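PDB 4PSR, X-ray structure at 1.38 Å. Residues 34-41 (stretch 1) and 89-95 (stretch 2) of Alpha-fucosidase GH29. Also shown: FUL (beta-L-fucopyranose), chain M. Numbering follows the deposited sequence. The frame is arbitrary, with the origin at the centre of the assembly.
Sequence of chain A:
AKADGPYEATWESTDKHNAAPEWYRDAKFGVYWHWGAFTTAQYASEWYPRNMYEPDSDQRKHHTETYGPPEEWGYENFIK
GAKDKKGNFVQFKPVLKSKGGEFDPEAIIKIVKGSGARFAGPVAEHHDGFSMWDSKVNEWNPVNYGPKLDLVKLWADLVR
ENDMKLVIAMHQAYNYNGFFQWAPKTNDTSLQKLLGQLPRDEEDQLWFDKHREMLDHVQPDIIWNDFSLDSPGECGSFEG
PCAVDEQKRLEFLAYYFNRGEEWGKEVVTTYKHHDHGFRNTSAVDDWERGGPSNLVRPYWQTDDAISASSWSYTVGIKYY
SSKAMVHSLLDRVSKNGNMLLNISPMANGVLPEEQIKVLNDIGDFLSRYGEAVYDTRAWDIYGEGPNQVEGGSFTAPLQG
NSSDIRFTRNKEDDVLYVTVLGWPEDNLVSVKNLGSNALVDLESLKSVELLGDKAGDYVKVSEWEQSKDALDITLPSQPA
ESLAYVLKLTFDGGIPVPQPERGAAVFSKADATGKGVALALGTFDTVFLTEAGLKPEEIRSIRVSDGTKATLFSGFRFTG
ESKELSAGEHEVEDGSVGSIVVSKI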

# COMPACT_ATOMS: atom_id res chain seq x y z
N HIS A 34 4.30 -10.30 -8.60
CA HIS A 34 4.27 -11.69 -8.17
C HIS A 34 4.62 -12.59 -9.36
O HIS A 34 3.74 -13.06 -10.07
CB HIS A 34 2.87 -12.07 -7.64
CG HIS A 34 2.56 -11.57 -6.26
ND1 HIS A 34 2.44 -10.23 -5.94
CD2 HIS A 34 2.31 -12.25 -5.12
CE1 HIS A 34 2.13 -10.12 -4.66
NE2 HIS A 34 2.04 -11.32 -4.14
N TRP A 35 5.91 -12.85 -9.51
CA TRP A 35 6.40 -13.67 -10.61
C TRP A 35 7.42 -14.62 -10.05
O TRP A 35 8.38 -14.20 -9.41
CB TRP A 35 7.05 -12.78 -11.66
CG TRP A 35 7.57 -13.51 -12.87
CD1 TRP A 35 6.86 -14.26 -13.75
CD2 TRP A 35 8.93 -13.55 -13.31
NE1 TRP A 35 7.70 -14.76 -14.72
CE2 TRP A 35 8.97 -14.33 -14.46
CE3 TRP A 35 10.11 -13.00 -12.82
CZ2 TRP A 35 10.16 -14.56 -15.17
CZ3 TRP A 35 11.29 -13.21 -13.52
CH2 TRP A 35 11.30 -13.99 -14.68
N GLY A 36 7.22 -15.91 -10.28
CA GLY A 36 8.15 -16.90 -9.76
C GLY A 36 7.78 -18.32 -10.17
O GLY A 36 7.01 -18.50 -11.07
N ALA A 37 8.36 -19.30 -9.48
CA ALA A 37 8.05 -20.68 -9.79
C ALA A 37 6.58 -20.99 -9.54
O ALA A 37 6.03 -21.89 -10.15
CB ALA A 37 8.93 -21.63 -9.00
N PHE A 38 5.93 -20.22 -8.67
CA PHE A 38 4.49 -20.38 -8.43
C PHE A 38 3.67 -19.99 -9.65
O PHE A 38 2.50 -20.35 -9.75
CB PHE A 38 4.03 -19.58 -7.21
CG PHE A 38 4.49 -18.14 -7.21
CD1 PHE A 38 3.84 -17.18 -8.00
CD2 PHE A 38 5.58 -17.75 -6.46
CE1 PHE A 38 4.30 -15.86 -8.03
CE2 PHE A 38 6.03 -16.42 -6.48
CZ PHE A 38 5.39 -15.50 -7.28
N THR A 39 4.28 -19.27 -10.60
CA THR A 39 3.60 -18.88 -11.82
C THR A 39 3.62 -20.00 -12.89
O THR A 39 2.87 -19.95 -13.86
CB THR A 39 4.26 -17.60 -12.43
OG1 THR A 39 4.45 -16.61 -11.40
CG2 THR A 39 3.42 -17.01 -13.55
N THR A 40 4.52 -20.97 -12.72
CA THR A 40 4.77 -21.96 -13.78
C THR A 40 3.49 -22.65 -14.28
O THR A 40 3.28 -22.75 -15.49
CB THR A 40 5.79 -23.01 -13.34
OG1 THR A 40 6.92 -22.38 -12.71
CG2 THR A 40 6.28 -23.80 -14.54
N ALA A 41 2.63 -23.07 -13.35
CA ALA A 41 1.39 -23.75 -13.75
C ALA A 41 0.38 -22.84 -14.45
O ALA A 41 -0.49 -23.29 -15.19
CB ALA A 41 0.76 -24.38 -12.56
C1 FUL M . -1.39 -12.32 0.72
C2 FUL M . -0.73 -13.53 0.08
O2 FUL M . -1.17 -14.77 0.66
C3 FUL M . -1.09 -13.47 -1.38
O3 FUL M . -0.57 -14.60 -2.03
C4 FUL M . -0.51 -12.19 -1.94
O4 FUL M . 0.92 -12.25 -1.86
C5 FUL M . -1.05 -11.00 -1.15
C6 FUL M . -0.45 -9.68 -1.59
O5 FUL M . -0.81 -11.13 0.25
O1 FUL M . -1.16 -12.38 2.11
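Stretch 2 89-95: FVQFKPV

Stretch 2 begins as a strand at Phe 89 and Val 90 and continues as an extended loop through Val 95. Stretch 1 enters extended at His 34 and Trp 35. From Ala 37 onward its backbone angles are helical, although the regular helical bonds are not made. From Gly 36 to Thr 40 the backbone turns: Thr 39 N donates to Gly 36 O at 2.9 Å, and Thr 40 N donates to Ala 37 O at 3.1 Å. The Thr 39 side chain also serves the turn, with Gly 36 N donating to Thr 39 OG1 at 3.1 Å.

The two backbones come closest at Ala 37 and Phe 92, whose CA atoms are 5.3 Å apart. The contacts run in opposite order along the chain: Val 90 lies by Thr 40, Phe 92 by Ala 37 and Gly 36, and Pro 94 by Trp 35. No hydrogen bond joins the two stretches. They meet by packing, and together bury 317 Å².

In stretch 2, side chains alternate. Val 90, Phe 92 and Pro 94 point toward stretch 1, while Gln 91 and Lys 93 point away. Phe 92 is the centre of the contact, with the largest covered area of any residue here. One face of its ring lies against the backbone of stretch 1, with Ala 37 CA 3.8 Å from Phe 92 CG and Gly 36 O 3.5 Å from Phe 92 CD1. Gly 36 CA lies 4.3 Å from the centroid of the Phe 92 ring, an off-centre CH-pi contact. A side chain on Gly 36 would point away from stretch 2, and the CB of Gly 36 would clash at 2.8 Å from Phe 38 CE2.

The edge of Phe 92 is directed at the face of Trp 35. The Phe 92 ring and the six-membered ring of Trp 35 have centroids 5.3 Å apart and planes at 68°. Their closest atoms are Trp 35 CE2 and Phe 92 CE1, at 3.9 Å. The Trp 35 CA-to-CB bond points sideways, but the end of the side chain comes nearer and also meets Pro 94, with Trp 35 CH2 3.6 Å from Pro 94 CG.

Thr 40 OG1 donates to Ala 37 O at 2.8 Å and lies 3.3 Å from Phe 92 CB. Its methyl packs on Val 90, with Thr 40 CG2 to Val 90 CG1 at 3.9 Å.

His 34 lies beyond this contact. His 34 NE2 is hydrogen-bonded to FUL O4 at 2.7 Å.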

# COMPACT_ATOMS: atom_id res chain seq x y z
N PHE A 89 8.33 -30.97 -21.47
CA PHE A 89 9.18 -30.57 -20.35
C PHE A 89 8.66 -29.25 -19.74
O PHE A 89 8.44 -28.28 -20.47
CB PHE A 89 10.62 -30.40 -20.81
CG PHE A 89 11.56 -30.06 -19.71
CD1 PHE A 89 12.04 -31.02 -18.85
CD2 PHE A 89 11.95 -28.75 -19.53
CE1 PHE A 89 12.91 -30.66 -17.83
CE2 PHE A 89 12.81 -28.39 -18.53
CZ PHE A 89 13.29 -29.33 -17.70
N VAL A 90 8.45 -29.26 -18.43
CA VAL A 90 7.90 -28.14 -17.68
C VAL A 90 8.92 -27.68 -16.66
O VAL A 90 9.45 -28.47 -15.89
CB VAL A 90 6.58 -28.54 -16.99
CG1 VAL A 90 6.09 -27.44 -16.04
CG2 VAL A 90 5.51 -28.88 -18.02
N GLN A 91 9.20 -26.37 -16.65
CA GLN A 91 10.11 -25.79 -15.65
C GLN A 91 9.98 -24.28 -15.62
O GLN A 91 9.82 -23.66 -16.66
CB GLN A 91 11.57 -26.19 -15.94
CG GLN A 91 12.52 -25.91 -14.80
CD GLN A 91 13.94 -26.35 -15.07
OE1 GLN A 91 14.33 -26.50 -16.24
NE2 GLN A 91 14.72 -26.56 -14.02
N PHE A 92 10.11 -23.70 -14.45
CA PHE A 92 10.30 -22.25 -14.35
C PHE A 92 11.72 -21.97 -14.88
O PHE A 92 12.73 -22.30 -14.22
CB PHE A 92 10.17 -21.76 -12.90
CG PHE A 92 10.38 -20.28 -12.76
CD1 PHE A 92 9.49 -19.40 -13.32
CD2 PHE A 92 11.48 -19.78 -12.08
CE1 PHE A 92 9.68 -18.00 -13.23
CE2 PHE A 92 11.67 -18.40 -11.97
CZ PHE A 92 10.77 -17.53 -12.54
N LYS A 93 11.79 -21.39 -16.07
CA LYS A 93 13.07 -21.23 -16.78
C LYS A 93 12.98 -20.09 -17.79
O LYS A 93 13.05 -20.30 -19.00
CB LYS A 93 13.48 -22.54 -17.45
CG LYS A 93 14.91 -22.55 -17.98
CD LYS A 93 15.31 -23.95 -18.41
CE LYS A 93 16.66 -23.95 -19.09
NZ LYS A 93 17.05 -25.34 -19.48
N PRO A 94 12.80 -18.85 -17.30
CA PRO A 94 12.77 -17.72 -18.22
C PRO A 94 14.12 -17.60 -18.91
O PRO A 94 15.15 -17.82 -18.30
CB PRO A 94 12.52 -16.51 -17.30
CG PRO A 94 12.95 -16.97 -15.92
CD PRO A 94 12.61 -18.43 -15.90
N VAL A 95 14.06 -17.26 -20.19
CA VAL A 95 15.26 -17.09 -21.02
C VAL A 95 15.34 -15.63 -21.49
O VAL A 95 14.39 -15.11 -22.04
CB VAL A 95 15.15 -18.02 -22.22
CG1 VAL A 95 16.35 -17.84 -23.17
CG2 VAL A 95 15.09 -19.45 -21.73